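Local coordinates for arginine decarboxylase, A207R protein (Paramecium bursaria Chlorella virus 1, PDB 2NVA), which catalyses the pyridoxal 5'-phosphate-dependent decarboxylation of arginine to agmatine, as a class-II Orn/Lys/Arg decarboxylase, at residues 283-288 and 326-331. Residues are numbered along the deposited sequence; the frame is centred on the assembly and turned at random.
Sequences NESTYG and GVDVIN. With PL2 ((4-{[(4-{[amino(imino)methyl]amino}butyl)amino]methyl}-5-hydroxy-6-methylpyridin-3-yl)methyl dihydrogen phosphate), chain J.
A single buried carboxylate oxygen, Asp-328 OD1, faces both the backbone N-H and the hydroxyl of Thr-286, the first inner residue of the type I turn from Ser-285 to Gly-288. The amide bond is nearly straight (174°), with 2.8 Å between Thr-286 N and Asp-328 OD1, and the donor stands above the carboxylate plane, 49° out of it. Thr-286 OG1 lies 3.1 Å from the same OD1, although its one proton has a second acceptor nearby, which leaves this bond uncertain. Asp-328, the centre of an inverse gamma turn, has CG anti to its backbone N (chi1 173°). The other oxygen, OD2, rests 3.3 Å from Ser-285 CB and is hydrogen-bonded by Thr-323 OG1. Beside this polar centre, Ile-330 CD1 packs 3.7 Å from Thr-286 CG2, the two side chains running antiparallel past one another. Next in the turn, Tyr-287 crosses Val-327 at about a right angle, its OH 3.4 Å from Val-327 CG1. That OH also accepts a hydrogen bond from the agmatine guanidinium of the bound adduct (PL2 NH2 to Tyr-287 OH, 3.1 Å) and is hydrogen-bonded to Asp-325. The second subunit holds the adduct's cofactor end, placing this contact beside a dimer-interface site. Asp-328 thus joins two loops of the beta-sheet domain, and its grip on the turn is consistent with a second-shell role in positioning Tyr-287 toward agmatine.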
loop_
_atom_site.group_PDB
_atom_site.type_symbol
_atom_site.label_atom_id
_atom_site.label_comp_id
_atom_site.label_asym_id
_atom_site.label_seq_id
_atom_site.Cartn_x
_atom_site.Cartn_y
_atom_site.Cartn_z
ATOM N N ASN A 283 10.164 13.720 -0.187
ATOM C CA ASN A 283 10.659 12.486 0.441
ATOM C C ASN A 283 9.536 11.696 1.133
ATOM O O ASN A 283 9.736 11.058 2.179
ATOM C CB ASN A 283 11.864 12.748 1.365
ATOM C CG ASN A 283 11.534 13.671 2.543
ATOM O OD1 ASN A 283 10.445 14.250 2.634
ATOM N ND2 ASN A 283 12.479 13.788 3.468
ATOM N N GLU A 284 8.354 11.771 0.536
ATOM C CA GLU A 284 7.169 11.007 0.927
ATOM C C GLU A 284 6.487 10.486 -0.332
ATOM O O GLU A 284 6.883 10.843 -1.451
ATOM C CB GLU A 284 6.204 11.890 1.704
ATOM C CG GLU A 284 6.301 11.723 3.208
ATOM C CD GLU A 284 5.918 10.326 3.699
ATOM O OE1 GLU A 284 6.331 9.977 4.818
ATOM O OE2 GLU A 284 5.224 9.576 2.970
ATOM N N SER A 285 5.481 9.635 -0.164
ATOM C CA SER A 285 4.808 9.055 -1.327
ATOM C C SER A 285 3.452 8.453 -0.974
ATOM O O SER A 285 3.133 8.289 0.208
ATOM C CB SER A 285 5.706 8.005 -2.008
ATOM O OG SER A 285 5.581 6.730 -1.386
ATOM N N THR A 286 2.670 8.136 -2.010
ATOM C CA THR A 286 1.401 7.421 -1.832
ATOM C C THR A 286 1.624 5.991 -1.309
ATOM O O THR A 286 0.707 5.373 -0.781
ATOM C CB THR A 286 0.587 7.348 -3.134
ATOM O OG1 THR A 286 1.357 6.701 -4.151
ATOM C CG2 THR A 286 0.204 8.740 -3.593
ATOM N N TYR A 287 2.856 5.498 -1.454
ATOM C CA TYR A 287 3.273 4.212 -0.874
ATOM C C TYR A 287 3.863 4.372 0.529
ATOM O O TYR A 287 4.196 3.381 1.205
ATOM C CB TYR A 287 4.291 3.543 -1.795
ATOM C CG TYR A 287 3.715 3.118 -3.126
ATOM C CD1 TYR A 287 2.910 1.991 -3.220
ATOM C CD2 TYR A 287 3.949 3.864 -4.282
ATOM C CE1 TYR A 287 2.382 1.586 -4.449
ATOM C CE2 TYR A 287 3.421 3.468 -5.519
ATOM C CZ TYR A 287 2.647 2.323 -5.590
ATOM O OH TYR A 287 2.124 1.923 -6.806
ATOM N N GLY A 288 4.005 5.617 0.958
ATOM C CA GLY A 288 4.465 5.912 2.316
ATOM C C GLY A 288 3.282 6.372 3.134
ATOM O O GLY A 288 2.402 5.573 3.462
ATOM N N GLY A 326 4.131 6.085 -11.705
ATOM C CA GLY A 326 3.349 7.235 -12.168
ATOM C C GLY A 326 2.054 7.471 -11.395
ATOM O O GLY A 326 1.478 8.562 -11.457
ATOM N N VAL A 327 1.594 6.451 -10.677
ATOM C CA VAL A 327 0.380 6.568 -9.826
ATOM C C VAL A 327 0.658 7.387 -8.557
ATOM O O VAL A 327 -0.264 7.942 -7.929
ATOM C CB VAL A 327 -0.204 5.177 -9.466
ATOM C CG1 VAL A 327 0.492 4.590 -8.254
ATOM C CG2 VAL A 327 -1.715 5.272 -9.228
ATOM N N ASP A 328 1.942 7.475 -8.212
ATOM C CA ASP A 328 2.382 8.096 -6.969
ATOM C C ASP A 328 2.490 9.612 -7.146
ATOM O O ASP A 328 3.581 10.173 -7.319
ATOM C CB ASP A 328 3.714 7.453 -6.559
ATOM C CG ASP A 328 4.363 8.128 -5.377
ATOM O OD1 ASP A 328 3.666 8.795 -4.578
ATOM O OD2 ASP A 328 5.604 8.000 -5.288
ATOM N N VAL A 329 1.333 10.258 -7.096
ATOM C CA VAL A 329 1.226 11.693 -7.209
ATOM C C VAL A 329 0.440 12.141 -5.978
ATOM O O VAL A 329 -0.702 11.713 -5.774
ATOM C CB VAL A 329 0.459 12.104 -8.501
ATOM C CG1 VAL A 329 0.475 13.618 -8.688
ATOM C CG2 VAL A 329 1.048 11.400 -9.724
ATOM N N ILE A 330 1.055 12.996 -5.171
ATOM C CA ILE A 330 0.430 13.483 -3.928
ATOM C C ILE A 330 -0.699 14.464 -4.234
ATOM O O ILE A 330 -1.788 14.382 -3.653
ATOM C CB ILE A 330 1.476 14.128 -2.952
ATOM C CG1 ILE A 330 2.591 13.120 -2.554
ATOM C CG2 ILE A 330 0.789 14.741 -1.723
ATOM C CD1 ILE A 330 2.046 11.714 -2.361
ATOM N N ASN A 331 -0.442 15.386 -5.154
ATOM C CA ASN A 331 -1.449 16.361 -5.594
ATOM C C ASN A 331 -1.190 16.758 -7.049
ATOM O O ASN A 331 -0.129 17.304 -7.359
ATOM C CB ASN A 331 -1.445 17.590 -4.670
ATOM C CG ASN A 331 -2.668 18.485 -4.871
ATOM O OD1 ASN A 331 -3.150 18.671 -5.993
ATOM N ND2 ASN A 331 -3.155 19.066 -3.784
HETATM N N1 PL2 J . 13.599 0.789 -14.221
HETATM C C2 PL2 J . 12.937 1.857 -13.748
HETATM C C2A PL2 J . 13.655 3.219 -13.733
HETATM C C3 PL2 J . 11.615 1.721 -13.316
HETATM O O3 PL2 J . 10.951 2.824 -12.863
HETATM C C4 PL2 J . 10.979 0.453 -13.354
HETATM C C4A PL2 J . 9.528 0.191 -12.891
HETATM C C5 PL2 J . 11.747 -0.628 -13.854
HETATM C C6 PL2 J . 13.051 -0.423 -14.281
HETATM P P PL2 J . 9.462 -3.657 -14.898
HETATM N N PL2 J . 8.683 1.384 -12.934
HETATM C CA PL2 J . 7.871 1.465 -11.692
HETATM C CG PL2 J . 5.748 0.541 -10.650
HETATM O OP2 PL2 J . 8.012 -3.636 -15.523
HETATM O OP3 PL2 J . 9.328 -4.449 -13.499
HETATM O OP1 PL2 J . 10.435 -4.354 -15.768
HETATM O OP4 PL2 J . 9.882 -2.132 -14.543
HETATM C C5M PL2 J . 11.131 -2.034 -13.946
HETATM C CB PL2 J . 7.010 0.197 -11.470
HETATM C CD PL2 J . 4.810 -0.672 -10.537
HETATM N NE PL2 J . 3.874 -0.400 -9.431
HETATM C CZ PL2 J . 3.101 -1.328 -8.870
HETATM N NH2 PL2 J . 2.292 -0.987 -7.852
HETATM N NH1 PL2 J . 3.118 -2.585 -9.302
#